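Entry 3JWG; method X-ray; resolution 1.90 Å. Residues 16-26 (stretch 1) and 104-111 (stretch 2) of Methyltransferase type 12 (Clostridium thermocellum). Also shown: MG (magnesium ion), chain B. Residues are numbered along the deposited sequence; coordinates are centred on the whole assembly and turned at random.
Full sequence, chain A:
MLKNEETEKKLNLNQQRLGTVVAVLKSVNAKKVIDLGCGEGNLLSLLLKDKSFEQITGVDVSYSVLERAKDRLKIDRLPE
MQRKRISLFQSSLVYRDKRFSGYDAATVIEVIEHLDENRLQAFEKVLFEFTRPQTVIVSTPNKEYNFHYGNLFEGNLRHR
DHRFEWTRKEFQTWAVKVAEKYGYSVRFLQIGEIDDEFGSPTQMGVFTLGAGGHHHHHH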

# COMPACT_ATOMS: atom_id res chain seq x y z
N GLN A 16 0.40 1.56 -13.98
CA GLN A 16 1.78 1.09 -14.06
C GLN A 16 2.33 0.96 -12.65
O GLN A 16 3.07 0.02 -12.35
CB GLN A 16 2.63 2.07 -14.87
CG GLN A 16 3.96 1.51 -15.40
CD GLN A 16 5.01 1.30 -14.32
OE1 GLN A 16 5.36 2.22 -13.59
NE2 GLN A 16 5.52 0.07 -14.23
N ARG A 17 1.97 1.91 -11.79
CA ARG A 17 2.42 1.90 -10.40
C ARG A 17 1.90 0.67 -9.68
O ARG A 17 2.65 -0.02 -8.98
CB ARG A 17 1.93 3.15 -9.67
CG ARG A 17 2.26 3.16 -8.18
CD ARG A 17 1.44 4.19 -7.42
NE ARG A 17 0.01 3.95 -7.55
CZ ARG A 17 -0.94 4.68 -6.98
NH1 ARG A 17 -0.60 5.71 -6.21
NH2 ARG A 17 -2.22 4.38 -7.17
N LEU A 18 0.61 0.41 -9.84
CA LEU A 18 -0.01 -0.74 -9.20
C LEU A 18 0.56 -2.02 -9.79
O LEU A 18 0.74 -3.00 -9.07
CB LEU A 18 -1.53 -0.70 -9.41
CG LEU A 18 -2.21 0.56 -8.86
CD1 LEU A 18 -3.71 0.45 -9.05
CD2 LEU A 18 -1.87 0.73 -7.39
N GLY A 19 0.83 -2.00 -11.09
CA GLY A 19 1.39 -3.18 -11.74
C GLY A 19 2.73 -3.53 -11.13
O GLY A 19 3.07 -4.71 -10.99
N THR A 20 3.49 -2.51 -10.77
CA THR A 20 4.80 -2.71 -10.15
C THR A 20 4.62 -3.39 -8.80
O THR A 20 5.36 -4.30 -8.45
CB THR A 20 5.52 -1.37 -9.93
OG1 THR A 20 5.77 -0.74 -11.19
CG2 THR A 20 6.84 -1.60 -9.20
N VAL A 21 3.63 -2.94 -8.02
CA VAL A 21 3.37 -3.55 -6.73
C VAL A 21 3.05 -5.04 -6.91
O VAL A 21 3.57 -5.89 -6.19
CB VAL A 21 2.18 -2.87 -6.01
CG1 VAL A 21 1.90 -3.58 -4.70
CG2 VAL A 21 2.49 -1.40 -5.77
N VAL A 22 2.18 -5.35 -7.87
CA VAL A 22 1.81 -6.73 -8.14
C VAL A 22 3.03 -7.58 -8.47
O VAL A 22 3.19 -8.70 -7.97
CB VAL A 22 0.79 -6.81 -9.31
CG1 VAL A 22 0.45 -8.27 -9.62
CG2 VAL A 22 -0.47 -6.03 -8.94
N ALA A 23 3.91 -7.05 -9.33
CA ALA A 23 5.12 -7.77 -9.73
C ALA A 23 6.02 -8.04 -8.54
O ALA A 23 6.60 -9.12 -8.43
CB ALA A 23 5.88 -6.97 -10.79
N VAL A 24 6.15 -7.08 -7.64
CA VAL A 24 6.99 -7.29 -6.46
C VAL A 24 6.41 -8.44 -5.63
O VAL A 24 7.14 -9.34 -5.20
CB VAL A 24 7.09 -6.01 -5.59
CG1 VAL A 24 7.82 -6.32 -4.29
CG2 VAL A 24 7.83 -4.92 -6.36
N LEU A 25 5.10 -8.40 -5.41
CA LEU A 25 4.42 -9.45 -4.64
C LEU A 25 4.68 -10.82 -5.27
O LEU A 25 5.04 -11.78 -4.58
CB LEU A 25 2.92 -9.17 -4.60
CG LEU A 25 2.54 -7.91 -3.82
CD1 LEU A 25 1.09 -7.56 -4.05
CD2 LEU A 25 2.81 -8.16 -2.34
N LYS A 26 4.49 -10.91 -6.58
CA LYS A 26 4.72 -12.16 -7.28
C LYS A 26 6.19 -12.58 -7.16
O LYS A 26 6.49 -13.76 -6.97
CB LYS A 26 4.34 -12.01 -8.76
CG LYS A 26 4.43 -13.29 -9.59
CD LYS A 26 3.40 -14.33 -9.14
CE LYS A 26 3.42 -15.55 -10.06
NZ LYS A 26 3.08 -15.18 -11.47
N ASP A 104 0.95 -13.05 3.81
CA ASP A 104 2.34 -13.17 3.35
C ASP A 104 2.92 -11.77 3.10
O ASP A 104 4.12 -11.54 3.25
CB ASP A 104 2.43 -13.96 2.04
CG ASP A 104 2.05 -15.42 2.20
OD1 ASP A 104 2.48 -16.05 3.19
OD2 ASP A 104 1.33 -15.93 1.32
N ALA A 105 2.06 -10.84 2.71
CA ALA A 105 2.51 -9.49 2.44
C ALA A 105 1.40 -8.47 2.66
O ALA A 105 0.21 -8.79 2.51
CB ALA A 105 3.01 -9.38 0.99
N ALA A 106 1.80 -7.25 3.01
CA ALA A 106 0.86 -6.16 3.20
C ALA A 106 1.30 -5.04 2.27
O ALA A 106 2.50 -4.79 2.11
CB ALA A 106 0.89 -5.68 4.66
N THR A 107 0.34 -4.40 1.63
CA THR A 107 0.62 -3.29 0.73
C THR A 107 0.00 -2.03 1.35
O THR A 107 -1.08 -2.07 1.93
CB THR A 107 0.04 -3.53 -0.68
OG1 THR A 107 -1.36 -3.81 -0.59
CG2 THR A 107 0.74 -4.73 -1.35
N VAL A 108 0.72 -0.92 1.21
CA VAL A 108 0.31 0.37 1.77
C VAL A 108 0.53 1.42 0.68
O VAL A 108 1.64 1.90 0.49
CB VAL A 108 1.20 0.70 2.99
CG1 VAL A 108 0.75 2.00 3.64
CG2 VAL A 108 1.15 -0.46 3.99
N ILE A 109 -0.54 1.76 -0.03
CA ILE A 109 -0.46 2.72 -1.12
C ILE A 109 -1.33 3.95 -0.83
O ILE A 109 -2.50 3.82 -0.51
CB ILE A 109 -0.92 2.06 -2.44
CG1 ILE A 109 -0.16 0.75 -2.64
CG2 ILE A 109 -0.70 3.02 -3.61
CD1 ILE A 109 -0.65 -0.07 -3.81
N GLU A 110 -0.73 5.13 -0.95
CA GLU A 110 -1.44 6.38 -0.70
C GLU A 110 -2.09 6.41 0.67
O GLU A 110 -3.28 6.71 0.81
CB GLU A 110 -2.47 6.61 -1.81
CG GLU A 110 -1.85 6.58 -3.20
CD GLU A 110 -2.83 6.92 -4.30
OE1 GLU A 110 -3.94 6.34 -4.32
OE2 GLU A 110 -2.48 7.76 -5.15
N VAL A 111 -1.30 6.09 1.69
CA VAL A 111 -1.78 6.08 3.06
C VAL A 111 -0.96 6.94 4.00
O VAL A 111 -1.48 7.89 4.59
CB VAL A 111 -1.79 4.64 3.66
CG1 VAL A 111 -2.13 4.70 5.14
CG2 VAL A 111 -2.80 3.76 2.94
MG MG B . -4.14 2.24 -0.98
O HOH W 1 -3.02 0.62 0.40
O HOH W 2 -4.40 0.36 -2.68
O HOH W 3 -5.30 3.40 -2.93

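How does the strand begin its contact with the helix? Asp104, in the loop just before the strand, does not reach the helix, so Ala105 makes the first approach. Its CA-to-CB bond points toward the helix, and its CB lies 3.6 Å from CD2 of Leu25. Leu25 leaves its own backbone sideways, but the end of its side chain comes nearer, and the small methyl of Ala105 goes with a close backbone approach: the CA atoms of Leu25 and Ala105 are 7.3 Å apart. Ala106, next along the extended chain, points away and takes no part.

What does a threonine do in so apolar a setting? Thr107 points toward the helix, with chi1 in the p well, and meets it through its methyl group. CG2 of Thr107 lies 3.7 Å from CG1 of Val21 and 3.9 Å from CD1 of Leu25, so one methyl touches residues a helical turn apart. The hydroxyl OG1 is hydrogen-bonded elsewhere in the structure, which satisfies its polarity while the methyl packs against the helix. Val108 is again out of reach, as the alternation of a strand leads one to expect.

Why does Ile109 have the largest share of the contact on the strand? Its side chain is long enough to span a wider gap, for its CA is 8.8 Å from that of Leu18, and it meets three helix residues. CD1 of Ile109 packs 3.9 Å from CD2 of Leu18 and also 3.9 Å from CG2 of Val21, while CG2 of Ile109 sits over one face of the Arg17 guanidinium, 3.7 Å from NH1 of Arg17. The backbone of Ile109 has separate work: its O binds the magnesium ion at 2.3 Å, and its N donates a hydrogen bond of 2.8 Å to the O of water 1, itself a ligand of the metal.

How does the contact end once the strand is over? Glu110 has phi and psi both positive, 54° and 51°, and its CA-to-CB bond points toward the helix directly after that of Ile109, breaking the alternation. Its OE2 accepts a hydrogen bond from NH1 of Arg17 at 3.0 Å, with an N-H...O angle of 164°, as part of a salt bridge. The carboxylate oxygen lies at the guanidinium edge, near its plane, so Arg17 can offer an N-H to Glu110 while its face rests against Ile109. Val111 lies beyond reach of the helix.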